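PDB 6GRI: microcin B17-processing protein McbB from Escherichia coli, which works with McbC and McbD in the microcin B17 synthetase complex, which processes the inactive McbA precursor peptide into the active antibiotic. Local coordinates for the interface of chains A and C and the interface of chains B and A. Sequence-based numbering; all coordinates share one arbitrary frame. Chains: chain A/B, Microcin B17-processing protein McbB; chain C, Microcin B17-processing protein McbD.

Contact 1: the interface of chains A and C. Residues chain A 28, 30, 35; chain C 114, 157, 342, 344, 353.
On the McbB strands 27-30 and 35-37, A:Ile30 and A:Ser35 meet the strand pair 339-347 and 350-358 of McbD, the YcaO-family subunit, while A:Leu28 meets its strand 108-115; the patch shows how one branched side chain can serve several partners at once. A:Ile30 divides its two arms. The A:Ile30 CG2 methyl, anti to the backbone N, meets C:Trp353 in the plane of the indole at its edge, 3.6 Å from CH2. A:Ile30 CG2 also lies over one face of the C:Arg344 guanidinium, 3.9 Å from CZ. The other arm, with CG1 beside the backbone N (chi1 -55°), carries A:Ile30 CD1 over a face of the C:Tyr342 ring toward its rim, 3.7 Å from CE2. C:Leu157, at the start of helix 157-180, adds CD2 against A:Ile30 CD1 at 4.1 Å. Its CB sits over the centre of one indole face and C:Arg344 CB covers the opposite one, which should limit tilting of the indole and keep its CH2 edge toward A:Ile30. Beside this apolar group the phenol oxygen OH of C:Tyr342 is hydrogen-bonded to the A:Ser35 hydroxyl OG at 2.6 Å, with the donor undecided; this tethers the tyrosine at its far end while its ring face receives the isoleucine. At the other flank, A:Leu28 lowers CD2 onto one face of C:Phe114, off centre, 3.9 Å from CG.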
ATOM      1  N   LEU A  28      41.286 -25.524  25.691  1.00 74.14           N
ATOM      2  CA  LEU A  28      41.761 -24.375  24.903  1.00 72.57           C
ATOM      3  C   LEU A  28      40.747 -23.221  24.919  1.00 71.25           C
ATOM      4  O   LEU A  28      39.617 -23.390  24.480  1.00 69.78           O
ATOM      5  CB  LEU A  28      42.043 -24.817  23.459  1.00 70.32           C
ATOM      6  CG  LEU A  28      42.698 -23.825  22.489  1.00 69.81           C
ATOM      7  CD1 LEU A  28      44.030 -23.313  23.006  1.00 70.89           C
ATOM      8  CD2 LEU A  28      42.890 -24.466  21.124  1.00 70.88           C
ATOM      9  N   ILE A  30      39.824 -19.753  23.248  1.00 70.83           N
ATOM     10  CA  ILE A  30      40.066 -18.855  22.115  1.00 70.82           C
ATOM     11  C   ILE A  30      39.095 -17.681  22.206  1.00 71.02           C
ATOM     12  O   ILE A  30      37.880 -17.867  22.259  1.00 69.68           O
ATOM     13  CB  ILE A  30      39.959 -19.572  20.747  1.00 70.15           C
ATOM     14  CG1 ILE A  30      40.909 -20.773  20.721  1.00 70.55           C
ATOM     15  CG2 ILE A  30      40.311 -18.622  19.593  1.00 68.22           C
ATOM     16  CD1 ILE A  30      40.946 -21.510  19.402  1.00 71.90           C
ATOM     17  N   SER A  35      44.769 -16.856  22.371  1.00 74.55           N
ATOM     18  CA  SER A  35      44.615 -18.322  22.468  1.00 72.46           C
ATOM     19  C   SER A  35      45.374 -18.826  23.681  1.00 73.24           C
ATOM     20  O   SER A  35      46.560 -18.541  23.823  1.00 73.66           O
ATOM     21  CB  SER A  35      45.174 -19.012  21.228  1.00 70.38           C
ATOM     22  OG  SER A  35      44.592 -18.507  20.045  1.00 68.36           O
TER
ATOM     23  N   PHE C 114      45.968 -25.678  15.631  1.00 60.70           N
ATOM     24  CA  PHE C 114      46.045 -26.521  16.818  1.00 62.19           C
ATOM     25  C   PHE C 114      45.797 -27.962  16.429  1.00 61.98           C
ATOM     26  O   PHE C 114      45.124 -28.233  15.427  1.00 62.07           O
ATOM     27  CB  PHE C 114      45.100 -26.040  17.941  1.00 62.14           C
ATOM     28  CG  PHE C 114      43.624 -26.115  17.615  1.00 59.57           C
ATOM     29  CD1 PHE C 114      42.882 -27.250  17.922  1.00 58.23           C
ATOM     30  CD2 PHE C 114      42.969 -25.028  17.052  1.00 59.36           C
ATOM     31  CE1 PHE C 114      41.523 -27.305  17.655  1.00 58.73           C
ATOM     32  CE2 PHE C 114      41.607 -25.075  16.776  1.00 57.84           C
ATOM     33  CZ  PHE C 114      40.881 -26.214  17.081  1.00 58.42           C
ATOM     34  N   LEU C 157      32.496 -22.189  16.636  1.00 61.31           N
ATOM     35  CA  LEU C 157      33.754 -22.909  16.344  1.00 63.17           C
ATOM     36  C   LEU C 157      33.562 -24.423  16.280  1.00 63.01           C
ATOM     37  O   LEU C 157      34.144 -25.071  15.411  1.00 63.42           O
ATOM     38  CB  LEU C 157      34.843 -22.568  17.368  1.00 62.81           C
ATOM     39  CG  LEU C 157      36.225 -23.219  17.277  1.00 62.70           C
ATOM     40  CD1 LEU C 157      36.867 -23.077  15.902  1.00 63.79           C
ATOM     41  CD2 LEU C 157      37.131 -22.609  18.333  1.00 64.86           C
ATOM     42  N   TYR C 342      42.577 -22.228  12.111  1.00 60.86           N
ATOM     43  CA  TYR C 342      41.405 -21.504  12.533  1.00 61.70           C
ATOM     44  C   TYR C 342      41.656 -20.014  12.417  1.00 61.69           C
ATOM     45  O   TYR C 342      42.799 -19.560  12.391  1.00 65.09           O
ATOM     46  CB  TYR C 342      41.031 -21.893  13.958  1.00 62.54           C
ATOM     47  CG  TYR C 342      41.991 -21.375  14.988  1.00 64.33           C
ATOM     48  CD1 TYR C 342      43.176 -22.043  15.261  1.00 64.97           C
ATOM     49  CD2 TYR C 342      41.718 -20.199  15.685  1.00 67.78           C
ATOM     50  CE1 TYR C 342      44.063 -21.554  16.202  1.00 66.96           C
ATOM     51  CE2 TYR C 342      42.596 -19.702  16.625  1.00 66.47           C
ATOM     52  CZ  TYR C 342      43.759 -20.385  16.884  1.00 66.84           C
ATOM     53  OH  TYR C 342      44.617 -19.884  17.819  1.00 70.69           O
ATOM     54  N   ARG C 344      39.185 -16.041  13.156  1.00 63.20           N
ATOM     55  CA  ARG C 344      37.912 -15.446  13.537  1.00 58.73           C
ATOM     56  C   ARG C 344      37.829 -13.957  13.210  1.00 57.21           C
ATOM     57  O   ARG C 344      38.835 -13.315  12.946  1.00 55.08           O
ATOM     58  CB  ARG C 344      37.603 -15.739  15.005  1.00 57.93           C
ATOM     59  CG  ARG C 344      38.505 -15.085  16.036  1.00 59.93           C
ATOM     60  CD  ARG C 344      39.871 -15.741  16.126  1.00 60.88           C
ATOM     61  NE  ARG C 344      40.550 -15.423  17.380  1.00 60.97           N
ATOM     62  CZ  ARG C 344      41.848 -15.603  17.606  1.00 63.13           C
ATOM     63  NH1 ARG C 344      42.646 -16.119  16.671  1.00 64.60           N
ATOM     64  NH2 ARG C 344      42.358 -15.270  18.789  1.00 66.54           N
ATOM     65  N   TRP C 353      33.688 -17.783  12.408  1.00 62.84           N
ATOM     66  CA  TRP C 353      34.853 -18.641  12.471  1.00 57.77           C
ATOM     67  C   TRP C 353      35.125 -19.295  11.144  1.00 56.21           C
ATOM     68  O   TRP C 353      34.195 -19.749  10.487  1.00 56.15           O
ATOM     69  CB  TRP C 353      34.607 -19.726  13.506  1.00 57.84           C
ATOM     70  CG  TRP C 353      34.483 -19.211  14.877  1.00 58.62           C
ATOM     71  CD1 TRP C 353      33.340 -18.808  15.505  1.00 59.95           C
ATOM     72  CD2 TRP C 353      35.541 -19.047  15.818  1.00 59.23           C
ATOM     73  NE1 TRP C 353      33.623 -18.397  16.792  1.00 60.73           N
ATOM     74  CE2 TRP C 353      34.971 -18.536  17.006  1.00 60.86           C
ATOM     75  CE3 TRP C 353      36.919 -19.286  15.780  1.00 58.31           C
ATOM     76  CZ2 TRP C 353      35.738 -18.255  18.136  1.00 59.93           C
ATOM     77  CZ3 TRP C 353      37.679 -19.000  16.905  1.00 57.59           C
ATOM     78  CH2 TRP C 353      37.085 -18.497  18.065  1.00 58.30           C
TER

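Contact 2: the interface of chains B and A. Residues chain B 21, 30, 35; chain A 218, 222, 228-230, 232.
B:Ile30 CD1 touches A:Leu229 CD1 at 3.7 Å, the two side chains crossing obliquely, in a patch between two copies of McbB in the deposited assembly, where N-terminal strands of chain B meet helix 215-224 and strand 229-230 of chain A. The branching of isoleucine lets one residue reach separate walls of an apolar surface. With CG1 beside the backbone N and the chain then extended (chi2 -177°), CD1 goes toward A:Leu229 and also approaches A:Leu218 CD1. The B:Ile30 CG2 branch turns to A:Leu232 and meets its CD1 at 3.7 Å, the side chains nearly perpendicular. A:Leu232 CD2 packs at the same time on the main-chain O of B:Ile30. B:Ile21, on strand 18-23, brings its CD1 between two parts of the partner: A:Leu222 CD2 lies 3.8 Å from it, with the side chains at about a right angle, and A:Pro230 CD lies 3.9 Å from it. B:Ile21 and the A:Pro230 ring approach head-on, CG2 reaching ring CG as CD1 reaches CD. The carbonyl O of A:Thr228 also lies beside B:Ile21 CD1. Further out, the helix positions A:Leu218 and A:Leu222 one turn apart, while the short strand presents A:Leu229 and A:Pro230. B:Ser35, on strand 35-37, borders the helix side: its CB packs 4.0 Å from A:Leu218 CD2, and its hydroxyl OG lies 3.4 Å from that same methyl.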
ATOM      1  N   ILE B  21      43.945  16.100 -13.070  1.00 92.03           N
ATOM      2  CA  ILE B  21      44.948  16.351 -12.036  1.00 94.25           C
ATOM      3  C   ILE B  21      46.312  15.883 -12.533  1.00 96.50           C
ATOM      4  O   ILE B  21      46.418  14.839 -13.185  1.00 97.69           O
ATOM      5  CB  ILE B  21      44.576  15.686 -10.694  1.00 92.25           C
ATOM      6  CG1 ILE B  21      43.996  14.283 -10.918  1.00 92.89           C
ATOM      7  CG2 ILE B  21      43.574  16.551  -9.946  1.00 88.45           C
ATOM      8  CD1 ILE B  21      43.944  13.429  -9.672  1.00 93.70           C
ATOM      9  N   ILE B  30      39.640  11.893 -14.214  1.00 82.29           N
ATOM     10  CA  ILE B  30      38.730  11.180 -13.312  1.00 77.65           C
ATOM     11  C   ILE B  30      37.304  11.662 -13.601  1.00 73.80           C
ATOM     12  O   ILE B  30      36.993  12.834 -13.399  1.00 72.02           O
ATOM     13  CB  ILE B  30      39.124  11.411 -11.835  1.00 78.14           C
ATOM     14  CG1 ILE B  30      40.552  10.905 -11.595  1.00 83.66           C
ATOM     15  CG2 ILE B  30      38.184  10.682 -10.885  1.00 78.34           C
ATOM     16  CD1 ILE B  30      41.037  11.008 -10.161  1.00 86.09           C
ATOM     17  N   SER B  35      38.506   6.368 -15.253  1.00 80.34           N
ATOM     18  CA  SER B  35      39.757   6.999 -14.838  1.00 83.91           C
ATOM     19  C   SER B  35      40.822   6.651 -15.877  1.00 86.43           C
ATOM     20  O   SER B  35      41.205   5.475 -15.981  1.00 87.16           O
ATOM     21  CB  SER B  35      40.181   6.481 -13.467  1.00 85.00           C
ATOM     22  OG  SER B  35      39.105   6.580 -12.555  1.00 90.99           O
TER
ATOM     23  N   LEU A 218      43.640   2.872  -9.750  1.00 77.51           N
ATOM     24  CA  LEU A 218      43.599   4.329  -9.564  1.00 76.52           C
ATOM     25  C   LEU A 218      44.200   4.818  -8.249  1.00 75.66           C
ATOM     26  O   LEU A 218      45.012   5.742  -8.264  1.00 79.68           O
ATOM     27  CB  LEU A 218      42.173   4.875  -9.691  1.00 73.30           C
ATOM     28  CG  LEU A 218      42.002   6.379  -9.438  1.00 71.30           C
ATOM     29  CD1 LEU A 218      42.827   7.226 -10.401  1.00 73.41           C
ATOM     30  CD2 LEU A 218      40.532   6.749  -9.507  1.00 70.73           C
ATOM     31  N   LEU A 222      47.725   7.254  -7.806  1.00 89.29           N
ATOM     32  CA  LEU A 222      47.611   8.476  -6.992  1.00 88.14           C
ATOM     33  C   LEU A 222      48.687   8.543  -5.913  1.00 91.05           C
ATOM     34  O   LEU A 222      49.342   9.574  -5.752  1.00 93.30           O
ATOM     35  CB  LEU A 222      46.224   8.568  -6.354  1.00 84.25           C
ATOM     36  CG  LEU A 222      45.095   8.961  -7.310  1.00 83.04           C
ATOM     37  CD1 LEU A 222      43.750   8.492  -6.779  1.00 80.88           C
ATOM     38  CD2 LEU A 222      45.086  10.466  -7.550  1.00 82.61           C
ATOM     39  N   THR A 228      46.400  13.722  -4.392  1.00 88.44           N
ATOM     40  CA  THR A 228      45.134  13.386  -3.723  1.00 87.86           C
ATOM     41  C   THR A 228      43.995  13.115  -4.722  1.00 87.16           C
ATOM     42  O   THR A 228      44.108  13.417  -5.911  1.00 87.87           O
ATOM     43  CB  THR A 228      44.683  14.474  -2.718  1.00 85.75           C
ATOM     44  OG1 THR A 228      44.423  15.695  -3.407  1.00 85.82           O
ATOM     45  CG2 THR A 228      45.746  14.710  -1.654  1.00 88.07           C
ATOM     46  N   LEU A 229      42.913  12.521  -4.214  1.00 85.22           N
ATOM     47  CA  LEU A 229      41.736  12.191  -5.001  1.00 82.52           C
ATOM     48  C   LEU A 229      40.743  13.310  -4.762  1.00 84.54           C
ATOM     49  O   LEU A 229      40.238  13.456  -3.645  1.00 88.73           O
ATOM     50  CB  LEU A 229      41.139  10.852  -4.559  1.00 80.05           C
ATOM     51  CG  LEU A 229      39.843  10.409  -5.249  1.00 79.20           C
ATOM     52  CD1 LEU A 229      40.074  10.158  -6.730  1.00 81.36           C
ATOM     53  CD2 LEU A 229      39.281   9.168  -4.578  1.00 78.59           C
ATOM     54  N   PRO A 230      40.464  14.118  -5.796  1.00 84.10           N
ATOM     55  CA  PRO A 230      39.510  15.189  -5.590  1.00 82.52           C
ATOM     56  C   PRO A 230      38.061  14.709  -5.672  1.00 80.65           C
ATOM     57  O   PRO A 230      37.750  13.698  -6.305  1.00 79.86           O
ATOM     58  CB  PRO A 230      39.828  16.160  -6.726  1.00 83.33           C
ATOM     59  CG  PRO A 230      40.374  15.307  -7.813  1.00 84.17           C
ATOM     60  CD  PRO A 230      40.953  14.073  -7.187  1.00 84.63           C
ATOM     61  N   LEU A 232      34.511  15.199  -7.284  1.00 81.51           N
ATOM     62  CA  LEU A 232      34.178  15.561  -8.661  1.00 83.09           C
ATOM     63  C   LEU A 232      33.186  16.725  -8.731  1.00 84.49           C
ATOM     64  O   LEU A 232      31.961  16.537  -8.697  1.00 82.44           O
ATOM     65  CB  LEU A 232      33.678  14.342  -9.447  1.00 82.95           C
ATOM     66  CG  LEU A 232      34.755  13.682 -10.301  1.00 83.73           C
ATOM     67  CD1 LEU A 232      35.966  13.263  -9.477  1.00 86.18           C
ATOM     68  CD2 LEU A 232      34.140  12.497 -11.025  1.00 86.85           C
TER

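Contact 3: the interface of chains A and C. Residues chain A 23-24; chain C 116-117, 328.
A:Arg23 extends from a loop of McbB to C:Leu116 and C:Phe117 of McbD, the YcaO-family subunit, and illustrates how an arginine can lay its stem and one terminal nitrogen against main-chain carbonyls. A:Arg23 CB starts 3.8 Å from the carbonyl O of C:Phe117, and A:Arg23 CG comes to 3.6 Å from the same C:Phe117 oxygen. Bends at chi2 and chi3 (146° and -65°) then turn the chain across the McbD loop. At the turn, A:Arg23 CD lies between polar and apolar neighbours: it is 3.3 Å from the C:Leu116 carbonyl O and 3.8 Å from the CD1 methyl of C:Leu328, whose side chain crosses the arginine at about a right angle. A:Arg23 NE and CZ pass C:Leu328 CD1, both at 3.9 Å. C:Leu328 belongs to helix 327-334, which therefore supplies an apolar support for the arginine stem and the start of its guanidinium. Farther along, A:Arg23 NH1 donates a hydrogen bond of 2.5 Å to the main-chain O of C:Leu116. The donor lies in the carbonyl plane, whereas the oxygen is tilted 17° from the guanidinium plane. Around this tip, the C:Leu116 side chain supplies its CD1 methyl 3.8 Å from A:Arg23 NH1.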
ATOM      1  N   ARG A  23      39.222 -31.468  25.327  1.00 90.67           N
ATOM      2  CA  ARG A  23      39.343 -32.820  24.767  1.00 92.03           C
ATOM      3  C   ARG A  23      40.006 -33.802  25.766  1.00 94.67           C
ATOM      4  O   ARG A  23      39.481 -33.973  26.876  1.00 96.47           O
ATOM      5  CB  ARG A  23      40.024 -32.720  23.385  1.00 90.01           C
ATOM      6  CG  ARG A  23      39.688 -33.838  22.402  1.00 89.42           C
ATOM      7  CD  ARG A  23      39.659 -33.339  20.959  1.00 86.97           C
ATOM      8  NE  ARG A  23      38.580 -32.371  20.736  1.00 86.34           N
ATOM      9  CZ  ARG A  23      38.389 -31.657  19.620  1.00 85.27           C
ATOM     10  NH1 ARG A  23      39.192 -31.785  18.567  1.00 84.08           N
ATOM     11  NH2 ARG A  23      37.371 -30.797  19.554  1.00 84.50           N
ATOM     12  N   ASN A  24      41.116 -34.449  25.401  1.00 97.68           N
ATOM     13  CA  ASN A  24      41.760 -35.453  26.260  1.00 97.94           C
ATOM     14  C   ASN A  24      42.582 -34.818  27.405  1.00 98.40           C
ATOM     15  O   ASN A  24      43.820 -34.792  27.346  1.00103.36           O
ATOM     16  CB  ASN A  24      42.646 -36.368  25.405  1.00 96.10           C
TER
ATOM     17  N   LEU C 116      44.210 -31.449  16.352  1.00 60.32           N
ATOM     18  CA  LEU C 116      42.823 -31.900  16.486  1.00 61.15           C
ATOM     19  C   LEU C 116      42.615 -32.706  17.761  1.00 63.37           C
ATOM     20  O   LEU C 116      41.566 -32.608  18.380  1.00 67.85           O
ATOM     21  CB  LEU C 116      42.421 -32.746  15.269  1.00 60.56           C
ATOM     22  CG  LEU C 116      40.970 -33.213  15.111  1.00 61.01           C
ATOM     23  CD1 LEU C 116      40.043 -32.031  14.870  1.00 60.15           C
ATOM     24  CD2 LEU C 116      40.845 -34.218  13.971  1.00 59.98           C
ATOM     25  N   PHE C 117      43.621 -33.482  18.162  1.00 64.53           N
ATOM     26  CA  PHE C 117      43.471 -34.436  19.263  1.00 64.93           C
ATOM     27  C   PHE C 117      43.929 -33.889  20.617  1.00 64.05           C
ATOM     28  O   PHE C 117      43.192 -33.968  21.596  1.00 65.74           O
ATOM     29  CB  PHE C 117      44.196 -35.738  18.901  1.00 65.44           C
ATOM     30  CG  PHE C 117      43.807 -36.277  17.549  1.00 65.53           C
ATOM     31  CD1 PHE C 117      42.492 -36.658  17.292  1.00 64.82           C
ATOM     32  CD2 PHE C 117      44.737 -36.371  16.516  1.00 67.57           C
ATOM     33  CE1 PHE C 117      42.114 -37.133  16.043  1.00 62.81           C
ATOM     34  CE2 PHE C 117      44.364 -36.862  15.265  1.00 66.14           C
ATOM     35  CZ  PHE C 117      43.050 -37.242  15.029  1.00 63.31           C
ATOM     36  N   LEU C 328      37.080 -39.088  15.992  1.00 63.30           N
ATOM     37  CA  LEU C 328      38.421 -38.633  16.377  1.00 62.94           C
ATOM     38  C   LEU C 328      39.322 -39.797  16.789  1.00 67.73           C
ATOM     39  O   LEU C 328      40.515 -39.812  16.463  1.00 69.77           O
ATOM     40  CB  LEU C 328      38.342 -37.594  17.502  1.00 61.90           C
ATOM     41  CG  LEU C 328      37.507 -36.332  17.237  1.00 60.08           C
ATOM     42  CD1 LEU C 328      37.862 -35.250  18.248  1.00 61.76           C
ATOM     43  CD2 LEU C 328      37.694 -35.807  15.820  1.00 58.07           C
TER

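Contact 4: the interface of chains B and A. Residues chain B 244, 247-248; chain A 237-238, 274-275.
B:His244, B:Lys247 and B:Arg248 turn from helix 236-254 toward A:Ser237, A:Glu238 and A:Leu274 at an interface between two McbB copies, a worked case of one helix face engaging two side chains and a main-chain carbonyl. The imidazole stands edge-on between two anchors: B:His244 ND1 is hydrogen-bonded to the A:Ser237 hydroxyl OG at 3.1 Å, while NE2 donates to the A:Leu274 carbonyl O at 2.9 Å, within the ring plane and on a lone pair. Bonds at both ring nitrogens would restrain its rotation. B:Arg248 CG packs over one imidazole face, and its side chain approaches the same carbonyl side-on. B:Arg248 NE donates to A:Leu274 O at 2.8 Å and B:Arg248 NH2 at 3.1 Å, with the oxygen at the guanidinium edge; the NH2 bond enters from above the carbonyl plane. A:Leu274 O thus accepts from B:His244 NE2, B:Arg248 NE and B:Arg248 NH2. A:Glu238 instead places OE2 over the guanidinium face, the two planes 68° apart, giving a salt bridge with B:Arg248 NH2 of 3.1 Å without an aligned hydrogen bond. Bent at chi3 (87°), B:Lys247 brings NZ to the syn side of A:Glu238 OE2, 27° out of the carboxylate plane, in a 2.6 Å salt bridge. B:Lys247 NZ also donates to A:Ser237 OG at 2.9 Å.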
ATOM      1  N   HIS B 244      19.876  21.366  -2.382  1.00 56.50           N
ATOM      2  CA  HIS B 244      20.449  20.313  -3.209  1.00 54.65           C
ATOM      3  C   HIS B 244      19.379  19.429  -3.846  1.00 54.51           C
ATOM      4  O   HIS B 244      19.493  19.071  -5.025  1.00 52.22           O
ATOM      5  CB  HIS B 244      21.431  19.462  -2.388  1.00 58.73           C
ATOM      6  CG  HIS B 244      22.125  18.404  -3.191  1.00 56.84           C
ATOM      7  ND1 HIS B 244      22.879  18.694  -4.308  1.00 55.51           N
ATOM      8  CD2 HIS B 244      22.138  17.055  -3.067  1.00 54.66           C
ATOM      9  CE1 HIS B 244      23.335  17.569  -4.831  1.00 56.01           C
ATOM     10  NE2 HIS B 244      22.907  16.560  -4.091  1.00 54.43           N
ATOM     11  N   LYS B 247      17.754  21.338  -6.668  1.00 57.34           N
ATOM     12  CA  LYS B 247      18.613  21.370  -7.847  1.00 58.32           C
ATOM     13  C   LYS B 247      18.520  20.063  -8.612  1.00 55.80           C
ATOM     14  O   LYS B 247      18.325  20.057  -9.836  1.00 51.23           O
ATOM     15  CB  LYS B 247      20.063  21.612  -7.450  1.00 64.74           C
ATOM     16  CG  LYS B 247      20.998  21.801  -8.629  1.00 69.87           C
ATOM     17  CD  LYS B 247      22.436  21.822  -8.173  1.00 73.02           C
ATOM     18  CE  LYS B 247      23.011  20.420  -8.113  1.00 75.81           C
ATOM     19  NZ  LYS B 247      24.465  20.465  -7.816  1.00 78.30           N
ATOM     20  N   ARG B 248      18.662  18.956  -7.884  1.00 55.29           N
ATOM     21  CA  ARG B 248      18.676  17.635  -8.511  1.00 51.53           C
ATOM     22  C   ARG B 248      17.360  17.302  -9.158  1.00 53.13           C
ATOM     23  O   ARG B 248      17.340  16.678 -10.215  1.00 60.56           O
ATOM     24  CB  ARG B 248      19.054  16.550  -7.513  1.00 50.80           C
ATOM     25  CG  ARG B 248      20.505  16.588  -7.063  1.00 53.25           C
ATOM     26  CD  ARG B 248      21.450  16.520  -8.246  1.00 53.35           C
ATOM     27  NE  ARG B 248      22.796  16.130  -7.872  1.00 54.19           N
ATOM     28  CZ  ARG B 248      23.886  16.362  -8.602  1.00 56.76           C
ATOM     29  NH1 ARG B 248      23.824  17.007  -9.766  1.00 56.82           N
ATOM     30  NH2 ARG B 248      25.066  15.954  -8.152  1.00 56.99           N
TER
ATOM     31  N   SER A 237      25.589  23.407  -3.255  1.00 80.69           N
ATOM     32  CA  SER A 237      24.484  22.494  -2.939  1.00 74.54           C
ATOM     33  C   SER A 237      24.970  21.120  -2.468  1.00 73.75           C
ATOM     34  O   SER A 237      24.394  20.558  -1.532  1.00 73.40           O
ATOM     35  CB  SER A 237      23.502  22.361  -4.118  1.00 71.01           C
ATOM     36  OG  SER A 237      23.938  21.442  -5.106  1.00 66.00           O
ATOM     37  N   GLU A 238      26.030  20.596  -3.094  1.00 71.72           N
ATOM     38  CA  GLU A 238      26.625  19.324  -2.656  1.00 66.53           C
ATOM     39  C   GLU A 238      27.220  19.463  -1.266  1.00 64.40           C
ATOM     40  O   GLU A 238      27.048  18.579  -0.437  1.00 61.74           O
ATOM     41  CB  GLU A 238      27.705  18.828  -3.611  1.00 70.05           C
ATOM     42  CG  GLU A 238      27.189  18.121  -4.857  1.00 71.23           C
ATOM     43  CD  GLU A 238      26.732  19.060  -5.959  1.00 72.83           C
ATOM     44  OE1 GLU A 238      27.111  20.256  -5.960  1.00 75.09           O
ATOM     45  OE2 GLU A 238      25.992  18.586  -6.851  1.00 72.11           O
ATOM     46  N   LEU A 274      25.361  11.468  -4.467  1.00 62.24           N
ATOM     47  CA  LEU A 274      25.127  12.902  -4.616  1.00 60.01           C
ATOM     48  C   LEU A 274      24.234  13.276  -5.792  1.00 60.56           C
ATOM     49  O   LEU A 274      23.704  14.390  -5.832  1.00 63.98           O
ATOM     50  CB  LEU A 274      26.454  13.638  -4.759  1.00 59.20           C
ATOM     51  CG  LEU A 274      27.408  13.534  -3.581  1.00 59.07           C
ATOM     52  CD1 LEU A 274      28.610  14.427  -3.853  1.00 61.38           C
ATOM     53  CD2 LEU A 274      26.739  13.927  -2.268  1.00 58.91           C
ATOM     54  N   ILE A 275      24.067  12.367  -6.745  1.00 57.43           N
ATOM     55  CA  ILE A 275      23.187  12.620  -7.874  1.00 59.36           C
ATOM     56  C   ILE A 275      21.738  12.389  -7.433  1.00 61.03           C
ATOM     57  O   ILE A 275      20.935  13.323  -7.411  1.00 64.85           O
ATOM     58  CB  ILE A 275      23.530  11.729  -9.080  1.00 59.06           C
ATOM     59  CG1 ILE A 275      25.005  11.886  -9.484  1.00 59.41           C
ATOM     60  CG2 ILE A 275      22.628  12.067 -10.260  1.00 59.21           C
ATOM     61  CD1 ILE A 275      25.557  10.653 -10.178  1.00 60.98           C
TER

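Two pairs emerge: contacts 1 and 3 lie about 14 Å apart between C-alpha centres on the McbB–McbD boundary, while contacts 2 and 4 lie about 21 Å apart on the boundary between McbB copies. Contacts 1 and 2 are about 42 Å apart, and contacts 3 and 4 about 62 Å. Chain A joins both boundaries through different regions. Residues 30 and 35 recur in contacts 1 and 2, facing McbD from chain A but another McbB from chain B. The same strand region therefore serves two kinds of partner, consistent with unequal roles for the McbB copies in the synthetase.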